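Dihydropteroate synthase (Mycobacterium smegmatis, PDB 6OMZ) probably catalyses the condensation of para-aminobenzoate with 6-hydroxymethyl-7,8-dihydropterin diphosphate to give 7,8-dihydropteroate, the immediate precursor of folate derivatives. Local coordinates at residues P78-R90 with I101-A115. The protein carries 1 engineered substitution. Numbering follows the deposited sequence. Where two conformers were deposited one is given.
With PMM (pterin-6-yl-methyl-monophosphate), chain D.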
ATOM      1  N   PRO A  78      -5.498  13.889 -13.605  1.00 34.73           N
ATOM      2  CA  PRO A  78      -5.605  14.034 -12.137  1.00 32.95           C
ATOM      3  C   PRO A  78      -6.923  14.640 -11.674  1.00 28.46           C
ATOM      4  O   PRO A  78      -7.392  14.312 -10.573  1.00 21.88           O
ATOM      5  CB  PRO A  78      -4.411  14.932 -11.786  1.00 30.53           C
ATOM      6  CG  PRO A  78      -3.403  14.606 -12.840  1.00 39.90           C
ATOM      7  CD  PRO A  78      -4.187  14.341 -14.106  1.00 36.41           C
ATOM      8  N   GLY A  79      -7.540  15.513 -12.477  1.00 25.61           N
ATOM      9  CA  GLY A  79      -8.865  16.005 -12.125  1.00 27.84           C
ATOM     10  C   GLY A  79      -9.888  14.887 -12.036  1.00 25.04           C
ATOM     11  O   GLY A  79     -10.738  14.875 -11.141  1.00 24.92           O
ATOM     12  N   VAL A  80      -9.798  13.917 -12.948  1.00 27.21           N
ATOM     13  CA  VAL A  80     -10.707  12.775 -12.930  1.00 24.17           C
ATOM     14  C   VAL A  80     -10.375  11.849 -11.766  1.00 22.84           C
ATOM     15  O   VAL A  80     -11.276  11.304 -11.116  1.00 19.52           O
ATOM     16  CB  VAL A  80     -10.656  12.045 -14.285  1.00 23.60           C
ATOM     17  CG1 VAL A  80     -11.424  10.725 -14.228  1.00 25.17           C
ATOM     18  CG2 VAL A  80     -11.212  12.939 -15.379  1.00 25.21           C
ATOM     19  N   GLU A  81      -9.081  11.670 -11.470  1.00 16.08           N
ATOM     20  CA  GLU A  81      -8.689  10.870 -10.310  1.00 16.40           C
ATOM     21  C   GLU A  81      -9.315  11.417  -9.029  1.00 20.27           C
ATOM     22  O   GLU A  81      -9.910  10.670  -8.238  1.00 18.00           O
ATOM     23  CB  GLU A  81      -7.161  10.830 -10.203  1.00 16.32           C
ATOM     24  CG  GLU A  81      -6.606   9.924  -9.083  1.00 14.64           C
ATOM     25  CD  GLU A  81      -5.086  10.056  -8.935  1.00 20.59           C
ATOM     26  OE1 GLU A  81      -4.481  10.846  -9.689  1.00 17.29           O
ATOM     27  OE2 GLU A  81      -4.491   9.389  -8.059  1.00 18.00           O
ATOM     28  N   ALA A  82      -9.214  12.733  -8.822  1.00 16.73           N
ATOM     29  CA  ALA A  82      -9.750  13.345  -7.610  1.00 19.44           C
ATOM     30  C   ALA A  82     -11.271  13.241  -7.564  1.00 19.50           C
ATOM     31  O   ALA A  82     -11.852  12.960  -6.507  1.00 18.90           O
ATOM     32  CB  ALA A  82      -9.310  14.809  -7.524  1.00 19.37           C
ATOM     33  N   ALA A  83     -11.929  13.468  -8.702  1.00 18.15           N
ATOM     34  CA  ALA A  83     -13.384  13.410  -8.752  1.00 17.28           C
ATOM     35  C   ALA A  83     -13.897  12.014  -8.424  1.00 17.75           C
ATOM     36  O   ALA A  83     -15.028  11.866  -7.948  1.00 18.45           O
ATOM     37  CB  ALA A  83     -13.878  13.843 -10.130  1.00 25.22           C
ATOM     38  N   ARG A  84     -13.091  10.982  -8.680  1.00 14.55           N
ATOM     39  CA  ARG A  84     -13.513   9.617  -8.371  1.00 20.39           C
ATOM     40  C   ARG A  84     -13.331   9.275  -6.893  1.00 18.77           C
ATOM     41  O   ARG A  84     -14.178   8.589  -6.303  1.00 17.47           O
ATOM     42  CB  ARG A  84     -12.744   8.624  -9.246  1.00 19.42           C
ATOM     43  CG  ARG A  84     -13.164   8.658 -10.712  1.00 21.75           C
ATOM     44  CD  ARG A  84     -12.342   7.716 -11.577  1.00 20.28           C
ATOM     45  NE  ARG A  84     -12.742   7.833 -12.978  1.00 18.61           N
ATOM     46  CZ  ARG A  84     -12.295   7.065 -13.964  1.00 21.59           C
ATOM     47  NH1 ARG A  84     -11.433   6.083 -13.716  1.00 21.42           N
ATOM     48  NH2 ARG A  84     -12.718   7.280 -15.205  1.00 22.64           N
ATOM     49  N   VAL A  85     -12.241   9.734  -6.278  1.00 13.26           N
ATOM     50  CA  VAL A  85     -11.954   9.295  -4.913  1.00 12.33           C
ATOM     51  C   VAL A  85     -12.680  10.150  -3.877  1.00 12.62           C
ATOM     52  O   VAL A  85     -13.062   9.634  -2.825  1.00 13.24           O
ATOM     53  CB  VAL A  85     -10.441   9.262  -4.620  1.00 10.46           C
ATOM     54  CG1 VAL A  85      -9.724   8.247  -5.509  1.00 15.29           C
ATOM     55  CG2 VAL A  85      -9.816  10.658  -4.737  1.00 11.12           C
ATOM     56  N   THR A  86     -12.886  11.449  -4.138  1.00 18.47           N
ATOM     57  CA  THR A  86     -13.345  12.314  -3.047  1.00 13.88           C
ATOM     58  C   THR A  86     -14.757  12.000  -2.542  1.00 14.36           C
ATOM     59  O   THR A  86     -14.968  12.058  -1.318  1.00 14.16           O
ATOM     60  CB  THR A  86     -13.235  13.807  -3.412  1.00 11.34           C
ATOM     61  OG1 THR A  86     -13.849  14.087  -4.679  1.00 17.87           O
ATOM     62  CG2 THR A  86     -11.768  14.237  -3.438  1.00 13.39           C
ATOM     63  N   PRO A  87     -15.742  11.653  -3.392  1.00 16.53           N
ATOM     64  CA  PRO A  87     -17.056  11.275  -2.828  1.00 18.53           C
ATOM     65  C   PRO A  87     -16.984  10.054  -1.934  1.00 17.29           C
ATOM     66  O   PRO A  87     -17.715   9.960  -0.939  1.00 16.40           O
ATOM     67  CB  PRO A  87     -17.919  10.998  -4.071  1.00 20.70           C
ATOM     68  CG  PRO A  87     -17.220  11.701  -5.204  1.00 21.57           C
ATOM     69  CD  PRO A  87     -15.762  11.622  -4.869  1.00 15.89           C
ATOM     70  N   VAL A  88     -16.131   9.097  -2.296  1.00 15.09           N
ATOM     71  CA  VAL A  88     -15.965   7.890  -1.498  1.00 15.33           C
ATOM     72  C   VAL A  88     -15.320   8.235  -0.167  1.00 11.86           C
ATOM     73  O   VAL A  88     -15.758   7.774   0.894  1.00 14.82           O
ATOM     74  CB  VAL A  88     -15.133   6.856  -2.282  1.00 18.93           C
ATOM     75  CG1 VAL A  88     -14.809   5.638  -1.407  1.00 19.05           C
ATOM     76  CG2 VAL A  88     -15.867   6.441  -3.557  1.00 17.59           C
ATOM     77  N   ILE A  89     -14.270   9.052  -0.206  1.00 15.43           N
ATOM     78  CA  ILE A  89     -13.577   9.438   1.016  1.00 13.88           C
ATOM     79  C   ILE A  89     -14.503  10.229   1.925  1.00 15.91           C
ATOM     80  O   ILE A  89     -14.500  10.037   3.147  1.00 18.13           O
ATOM     81  CB  ILE A  89     -12.300  10.228   0.664  1.00 14.68           C
ATOM     82  CG1 ILE A  89     -11.308   9.320  -0.082  1.00 13.77           C
ATOM     83  CG2 ILE A  89     -11.648  10.805   1.927  1.00 15.00           C
ATOM     84  CD1 ILE A  89     -10.138  10.093  -0.728  1.00 15.59           C
ATOM     85  N   ARG A  90     -15.303  11.135   1.353  1.00 12.02           N
ATOM     86  CA  ARG A  90     -16.210  11.931   2.178  1.00 16.78           C
ATOM     87  C   ARG A  90     -17.193  11.050   2.942  1.00 21.25           C
ATOM     88  O   ARG A  90     -17.431  11.262   4.141  1.00 18.44           O
ATOM     89  CB  ARG A  90     -16.967  12.952   1.323  1.00 19.56           C
ATOM     90  CG  ARG A  90     -16.234  14.278   1.130  1.00 28.92           C
ATOM     91  CD  ARG A  90     -17.154  15.343   0.518  1.00 30.09           C
ATOM     92  NE  ARG A  90     -17.528  15.009  -0.856  1.00 33.48           N
ATOM     93  CZ  ARG A  90     -16.818  15.349  -1.932  1.00 33.15           C
ATOM     94  NH1 ARG A  90     -15.690  16.036  -1.796  1.00 30.62           N
ATOM     95  NH2 ARG A  90     -17.233  15.000  -3.144  1.00 29.87           N
ATOM     96  N   ILE A 101      -5.171   8.088   1.171  1.00 11.27           N
ATOM     97  CA  ILE A 101      -5.331   8.340  -0.260  1.00 10.90           C
ATOM     98  C   ILE A 101      -4.104   7.793  -0.994  1.00 13.36           C
ATOM     99  O   ILE A 101      -2.968   8.215  -0.736  1.00 13.83           O
ATOM    100  CB  ILE A 101      -5.538   9.837  -0.557  1.00 10.49           C
ATOM    101  CG1 ILE A 101      -5.499  10.110  -2.079  1.00 10.28           C
ATOM    102  CG2 ILE A 101      -4.504  10.715   0.173  1.00 11.92           C
ATOM    103  CD1 ILE A 101      -6.718   9.524  -2.850  1.00 11.61           C
ATOM    104  N   ASP A 102      -4.331   6.842  -1.901  1.00 11.14           N
ATOM    105  CA  ASP A 102      -3.279   6.227  -2.712  1.00 13.10           C
ATOM    106  C   ASP A 102      -3.152   7.075  -3.975  1.00 13.46           C
ATOM    107  O   ASP A 102      -3.893   6.898  -4.943  1.00 12.85           O
ATOM    108  CB  ASP A 102      -3.638   4.774  -3.019  1.00 14.43           C
ATOM    109  CG  ASP A 102      -2.547   4.023  -3.774  1.00 24.81           C
ATOM    110  OD1 ASP A 102      -1.644   4.645  -4.384  1.00 25.82           O
ATOM    111  OD2 ASP A 102      -2.599   2.775  -3.751  1.00 26.73           O
ATOM    112  N   THR A 103      -2.226   8.037  -3.956  1.00 12.71           N
ATOM    113  CA  THR A 103      -2.005   8.886  -5.123  1.00 13.77           C
ATOM    114  C   THR A 103      -0.550   9.339  -5.138  1.00 13.01           C
ATOM    115  O   THR A 103       0.094   9.464  -4.087  1.00 14.67           O
ATOM    116  CB  THR A 103      -2.954  10.113  -5.150  1.00 14.26           C
ATOM    117  OG1 THR A 103      -2.847  10.802  -6.412  1.00 13.44           O
ATOM    118  CG2 THR A 103      -2.591  11.105  -4.046  1.00 14.81           C
ATOM    119  N   MET A 104      -0.032   9.550  -6.355  1.00 14.26           N
ATOM    120  CA  MET A 104       1.260  10.176  -6.597  1.00 17.90           C
ATOM    121  C   MET A 104       1.150  11.666  -6.878  1.00 17.28           C
ATOM    122  O   MET A 104       2.178  12.316  -7.095  1.00 19.71           O
ATOM    123  CB  MET A 104       1.971   9.558  -7.812  1.00 22.80           C
ATOM    124  CG  MET A 104       2.079   8.063  -7.876  1.00 28.78           C
ATOM    125  SD  MET A 104       2.902   7.618  -9.436  1.00 28.61           S
ATOM    126  CE  MET A 104       1.672   8.060 -10.656  1.00 32.10           C
ATOM    127  N   HIS A 105      -0.059  12.209  -6.943  1.00 15.74           N
ATOM    128  CA  HIS A 105      -0.279  13.552  -7.464  1.00 20.59           C
ATOM    129  C   HIS A 105      -0.668  14.482  -6.324  1.00 16.60           C
ATOM    130  O   HIS A 105      -1.628  14.207  -5.597  1.00 14.69           O
ATOM    131  CB  HIS A 105      -1.349  13.513  -8.552  1.00 17.24           C
ATOM    132  CG  HIS A 105      -1.015  12.566  -9.662  1.00 21.60           C
ATOM    133  ND1 HIS A 105      -1.854  11.544 -10.053  1.00 17.46           N
ATOM    134  CD2 HIS A 105       0.083  12.472 -10.449  1.00 23.39           C
ATOM    135  CE1 HIS A 105      -1.295  10.873 -11.047  1.00 18.36           C
ATOM    136  NE2 HIS A 105      -0.117  11.414 -11.304  1.00 21.76           N
ATOM    137  N   ALA A 106       0.093  15.571  -6.170  1.00 19.01           N
ATOM    138  CA  ALA A 106      -0.056  16.435  -5.004  1.00 19.55           C
ATOM    139  C   ALA A 106      -1.438  17.080  -4.955  1.00 23.12           C
ATOM    140  O   ALA A 106      -2.035  17.209  -3.877  1.00 17.63           O
ATOM    141  CB  ALA A 106       1.039  17.499  -5.006  1.00 23.12           C
ATOM    142  N   ASP A 107      -1.961  17.499  -6.108  1.00 20.81           N
ATOM    143  CA  ASP A 107      -3.266  18.148  -6.118  1.00 22.96           C
ATOM    144  C   ASP A 107      -4.358  17.160  -5.730  1.00 20.48           C
ATOM    145  O   ASP A 107      -5.324  17.525  -5.041  1.00 18.87           O
ATOM    146  CB  ASP A 107      -3.550  18.762  -7.498  1.00 24.39           C
ATOM    147  CG  ASP A 107      -2.713  19.998  -7.792  1.00 45.78           C
ATOM    148  OD1 ASP A 107      -1.980  20.486  -6.901  1.00 52.17           O
ATOM    149  OD2 ASP A 107      -2.800  20.491  -8.940  1.00 52.16           O
ATOM    150  N   VAL A 108      -4.209  15.894  -6.136  1.00 14.69           N
ATOM    151  CA  VAL A 108      -5.161  14.864  -5.742  1.00 15.68           C
ATOM    152  C   VAL A 108      -5.079  14.596  -4.241  1.00 19.01           C
ATOM    153  O   VAL A 108      -6.109  14.496  -3.562  1.00 14.10           O
ATOM    154  CB  VAL A 108      -4.932  13.584  -6.567  1.00 16.60           C
ATOM    155  CG1 VAL A 108      -5.827  12.468  -6.072  1.00 11.54           C
ATOM    156  CG2 VAL A 108      -5.186  13.851  -8.042  1.00 17.97           C
ATOM    157  N   ALA A 109      -3.861  14.475  -3.698  1.00 15.53           N
ATOM    158  CA  ALA A 109      -3.687  14.309  -2.259  1.00 18.85           C
ATOM    159  C   ALA A 109      -4.368  15.439  -1.497  1.00 17.69           C
ATOM    160  O   ALA A 109      -5.076  15.204  -0.513  1.00 14.60           O
ATOM    161  CB  ALA A 109      -2.196  14.261  -1.906  1.00 16.53           C
ATOM    162  N   ARG A 110      -4.158  16.679  -1.943  1.00 15.84           N
ATOM    163  CA  ARG A 110      -4.755  17.813  -1.252  0.61 20.60           C
ATOM    164  C   ARG A 110      -6.278  17.719  -1.253  1.00 22.64           C
ATOM    165  O   ARG A 110      -6.918  17.927  -0.216  1.00 16.47           O
ATOM    166  CB  ARG A 110      -4.283  19.123  -1.891  0.61 25.20           C
ATOM    167  CG  ARG A 110      -4.597  20.345  -1.056  0.61 33.49           C
ATOM    168  CD  ARG A 110      -3.798  21.559  -1.504  0.61 39.45           C
ATOM    169  NE  ARG A 110      -4.036  21.884  -2.904  0.61 44.04           N
ATOM    170  CZ  ARG A 110      -3.078  22.018  -3.816  0.61 50.23           C
ATOM    171  NH1 ARG A 110      -1.804  21.864  -3.475  0.61 50.61           N
ATOM    172  NH2 ARG A 110      -3.396  22.321  -5.069  0.61 51.81           N
ATOM    173  N   ALA A 111      -6.876  17.387  -2.401  1.00 18.68           N
ATOM    174  CA  ALA A 111      -8.332  17.252  -2.468  1.00 19.60           C
ATOM    175  C   ALA A 111      -8.832  16.109  -1.587  1.00 15.92           C
ATOM    176  O   ALA A 111      -9.884  16.222  -0.946  1.00 13.20           O
ATOM    177  CB  ALA A 111      -8.779  17.040  -3.917  1.00 20.75           C
ATOM    178  N   ALA A 112      -8.087  15.002  -1.538  1.00 12.08           N
ATOM    179  CA  ALA A 112      -8.480  13.878  -0.695  1.00 15.32           C
ATOM    180  C   ALA A 112      -8.415  14.245   0.781  1.00 15.96           C
ATOM    181  O   ALA A 112      -9.276  13.828   1.568  1.00 14.48           O
ATOM    182  CB  ALA A 112      -7.586  12.670  -0.982  1.00 12.16           C
ATOM    183  N   LEU A 113      -7.390  15.006   1.180  1.00 15.33           N
ATOM    184  CA  LEU A 113      -7.303  15.477   2.560  1.00 13.63           C
ATOM    185  C   LEU A 113      -8.468  16.396   2.904  1.00 14.63           C
ATOM    186  O   LEU A 113      -9.040  16.305   4.002  1.00 16.65           O
ATOM    187  CB  LEU A 113      -5.970  16.197   2.789  1.00 13.89           C
ATOM    188  CG  LEU A 113      -4.729  15.306   2.707  1.00 18.46           C
ATOM    189  CD1 LEU A 113      -3.436  16.099   2.765  1.00 17.38           C
ATOM    190  CD2 LEU A 113      -4.760  14.269   3.825  1.00 16.56           C
ATOM    191  N   GLU A 114      -8.814  17.314   1.992  1.00 16.47           N
ATOM    192  CA  GLU A 114     -10.010  18.127   2.193  1.00 16.47           C
ATOM    193  C   GLU A 114     -11.236  17.256   2.417  1.00 14.39           C
ATOM    194  O   GLU A 114     -12.135  17.623   3.183  1.00 20.93           O
ATOM    195  CB  GLU A 114     -10.254  19.045   0.994  1.00 16.49           C
ATOM    196  CG  GLU A 114      -9.162  20.062   0.716  1.00 18.97           C
ATOM    197  CD  GLU A 114      -9.465  20.872  -0.532  1.00 28.20           C
ATOM    198  OE1 GLU A 114     -10.505  21.565  -0.544  1.00 27.90           O
ATOM    199  OE2 GLU A 114      -8.680  20.807  -1.509  1.00 29.18           O
ATOM    200  N   ALA A 115     -11.303  16.108   1.736  1.00 13.26           N
ATOM    201  CA  ALA A 115     -12.474  15.247   1.836  1.00 15.31           C
ATOM    202  C   ALA A 115     -12.476  14.368   3.079  1.00 15.27           C
ATOM    203  O   ALA A 115     -13.483  13.696   3.330  1.00 17.82           O
ATOM    204  CB  ALA A 115     -12.587  14.348   0.602  1.00 18.74           C
TER
HETATM  205  N5  PMM D 303       0.698  -1.597  -4.334  1.00 14.18           N
HETATM  206  C6  PMM D 303      -0.185  -1.043  -5.187  1.00 14.78           C
HETATM  207  C7  PMM D 303      -0.730   0.203  -4.928  1.00 15.40           C
HETATM  208  N8  PMM D 303      -0.420   0.960  -3.869  1.00 13.64           N
HETATM  209  N1  PMM D 303       0.827   1.221  -1.993  1.00 12.58           N
HETATM  210  C2  PMM D 303       1.748   0.773  -1.144  1.00 13.20           C
HETATM  211  N2  PMM D 303       2.152   1.551  -0.136  1.00 13.00           N
HETATM  212  N3  PMM D 303       2.340  -0.453  -1.263  1.00 12.60           N
HETATM  213  C4  PMM D 303       2.076  -1.363  -2.264  1.00 12.74           C
HETATM  214  O4  PMM D 303       2.633  -2.456  -2.287  1.00 13.87           O
HETATM  215  C4A PMM D 303       1.073  -0.902  -3.247  1.00 13.31           C
HETATM  216  C8A PMM D 303       0.481   0.405  -3.047  1.00 10.53           C
HETATM  217  C9  PMM D 303      -0.452  -1.785  -6.464  1.00 16.08           C
HETATM  218  O10 PMM D 303      -1.197  -2.998  -6.178  1.00 23.78           O
HETATM  219  PA  PMM D 303      -2.816  -3.193  -6.193  1.00 19.05           P
HETATM  220  O1P PMM D 303      -3.038  -4.600  -5.773  1.00 21.55           O
HETATM  221  O2P PMM D 303      -3.448  -2.203  -5.213  1.00 16.53           O
HETATM  222  O3P PMM D 303      -3.324  -2.906  -7.600  1.00 20.79           O
HETATM  223  O   HOH W   1      -5.872   7.910  -6.379  1.00 20.63           O
HETATM  224  O   HOH W   2      -1.761   8.430  -8.658  1.00 20.88           O
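In this TIM barrel two successive outer helices, the 78-90 part of helix 78-93 and helix 106-114, run nearly parallel, these segments 20° apart with axes 9.0 Å from each other, and Glu81 of the first reaches the loop that follows strand 98-102. Its chain is extended, CG anti to the backbone N (chi1 -175°), which carries the carboxylate past Val108 to the start of the second helix. There OE1 accepts a hydrogen bond from His105 ND1 at 2.7 Å through its syn lone pair, with the acceptor close to the ring plane although carboxylate and imidazole stand almost perpendicular. Thr103 OG1 donates to Glu81 OE2, also at 2.7 Å, coming from above the carboxylate plane. The same hydroxyl accepts from His105 N, closing an ST turn just ahead of the helix, whose N-cap is His105. One water bridges OE2 to Met104 N. Pro78 CG sits over one face of the imidazole, and Val108 CG2 lies 3.5 Å from Glu81 OE1.

Beyond this polar end the interface is apolar, small alanines meeting branched side chains. Ala82 CB meets Ala111 CB, while Ile89 CD1 presses on Ala112 CB at 3.6 Å and also meets Ile101 CD1, which Val85 CG2 touches from the same helix. At the far end Ala115 CB packs against Arg90 CG, 3.7 Å away.

Next to Thr103, Asp102 OD2 lies 2.8 Å from N8 of the bound pterin and pairs with Arg269. The buried Glu81 carboxylate, gripped at both oxygens, thus ties the first helix to the loop directly after a pterin-binding aspartate.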